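Local coordinates for hemolysin-related protein (Vibrio cholerae serotype O1, PDB 6MLT) that serves in the extracellular biofilm matrix, binds calcium and probably helps the biofilm adhere through its carbohydrate-binding beta-prism domain, at residues K52-I57 / S77-S82. Residues are numbered along the deposited sequence; the frame is centred on the assembly and turned at random.
Sequences KDVADI and SGVDGS. With CA (calcium ion), chain C; CA (calcium ion), chain B.
Gly78 meets Asp56 through its backbone nitrogen, and the pair illustrates how one metal-binding carboxylate can also hold a neighbouring turn. Both oxygens of Asp56 bind a calcium ion, OD1 at 2.4 Å; the same OD1 accepts from Gly78 N at 2.8 Å on its anti lone pair, nearly straight at 166°. The bound calcium probably polarises this carboxylate. Gly78 is pressed close to the 52-57 segment: its CA lies 3.1 Å from Ala55 O in a CA-H...O contact, a close approach of backbone to backbone. Val54 contributes twice, its carbonyl oxygen binding the calcium while its side chain faces the turn. With CG1 anti to the backbone N (chi1 -180°), that methyl rests 3.8 Å from Gly78 C, and CG2 meets CG2 of Val79 at 4.0 Å, the two valines crossing at about a right angle. Calcium-bound water 1 adds a second-shell link to Ser77 OG, which accepts from Val79 N in an ST turn. Asn41 and Asp43 complete the protein ligands of this calcium, and Asp53 next door binds the second calcium. The contact thus ties the segment leading into strand 56-63 to the turn after its antiparallel neighbour, strand 71-76.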
# COMPACT_ATOMS: atom_id res chain seq x y z
N LYS A 52 -21.79 4.13 -9.29
CA LYS A 52 -22.30 4.82 -10.47
C LYS A 52 -22.55 6.30 -10.20
O LYS A 52 -22.69 7.08 -11.16
CB LYS A 52 -23.60 4.15 -10.95
N ASP A 53 -22.58 6.72 -8.94
CA ASP A 53 -22.78 8.11 -8.60
C ASP A 53 -21.43 8.83 -8.54
O ASP A 53 -20.37 8.24 -8.77
CB ASP A 53 -23.54 8.21 -7.28
CG ASP A 53 -24.91 7.57 -7.36
OD1 ASP A 53 -25.73 8.04 -8.17
OD2 ASP A 53 -25.14 6.57 -6.64
N VAL A 54 -21.46 10.12 -8.22
CA VAL A 54 -20.26 10.95 -8.18
C VAL A 54 -19.81 11.06 -6.73
O VAL A 54 -20.55 11.56 -5.87
CB VAL A 54 -20.52 12.34 -8.79
CG1 VAL A 54 -19.26 13.19 -8.74
CG2 VAL A 54 -21.01 12.20 -10.21
N ALA A 55 -18.59 10.60 -6.45
CA ALA A 55 -18.07 10.62 -5.08
C ALA A 55 -17.97 12.05 -4.57
O ALA A 55 -17.73 13.00 -5.32
CB ALA A 55 -16.71 9.94 -5.02
N ASP A 56 -18.13 12.19 -3.26
CA ASP A 56 -18.25 13.47 -2.59
C ASP A 56 -17.10 13.67 -1.61
O ASP A 56 -16.31 12.76 -1.35
CB ASP A 56 -19.60 13.55 -1.89
CG ASP A 56 -20.72 13.27 -2.86
OD1 ASP A 56 -20.82 14.03 -3.84
OD2 ASP A 56 -21.46 12.28 -2.66
N ILE A 57 -17.01 14.89 -1.08
CA ILE A 57 -15.91 15.29 -0.22
C ILE A 57 -16.46 15.60 1.17
O ILE A 57 -17.48 16.29 1.31
CB ILE A 57 -15.16 16.51 -0.80
CG1 ILE A 57 -14.30 16.08 -2.01
CG2 ILE A 57 -14.25 17.15 0.24
CD1 ILE A 57 -15.05 15.86 -3.28
N SER A 77 -20.70 18.19 -2.61
CA SER A 77 -20.97 17.40 -3.80
C SER A 77 -19.74 17.33 -4.70
O SER A 77 -19.13 18.36 -5.02
CB SER A 77 -22.14 17.99 -4.57
OG SER A 77 -22.35 17.28 -5.78
N GLY A 78 -19.40 16.12 -5.15
CA GLY A 78 -18.31 15.98 -6.10
C GLY A 78 -18.56 16.69 -7.42
O GLY A 78 -17.61 17.03 -8.12
N VAL A 79 -19.83 16.92 -7.76
CA VAL A 79 -20.18 17.55 -9.03
C VAL A 79 -19.77 19.02 -9.03
O VAL A 79 -19.08 19.49 -9.94
CB VAL A 79 -21.69 17.39 -9.30
CG1 VAL A 79 -22.10 18.16 -10.56
CG2 VAL A 79 -22.06 15.93 -9.42
N ASP A 80 -20.21 19.78 -8.03
CA ASP A 80 -20.07 21.22 -8.07
C ASP A 80 -19.68 21.85 -6.74
O ASP A 80 -19.63 23.08 -6.67
CB ASP A 80 -21.37 21.86 -8.57
CG ASP A 80 -22.58 21.44 -7.74
OD1 ASP A 80 -22.39 20.88 -6.64
OD2 ASP A 80 -23.71 21.67 -8.20
N GLY A 81 -19.42 21.07 -5.70
CA GLY A 81 -19.04 21.62 -4.42
C GLY A 81 -20.19 22.11 -3.57
O GLY A 81 -19.94 22.64 -2.48
N SER A 82 -21.43 21.98 -4.03
CA SER A 82 -22.57 22.38 -3.22
C SER A 82 -22.70 21.49 -1.99
O SER A 82 -22.30 20.32 -1.99
CB SER A 82 -23.85 22.34 -4.05
OG SER A 82 -24.13 21.02 -4.49
CA CA C . -22.36 12.51 -4.97
CA CA B . -27.43 6.30 -7.81
O HOH W 1 -22.63 14.54 -6.11
O HOH W 2 -26.43 4.53 -8.74
O HOH W 3 -22.83 10.10 -4.38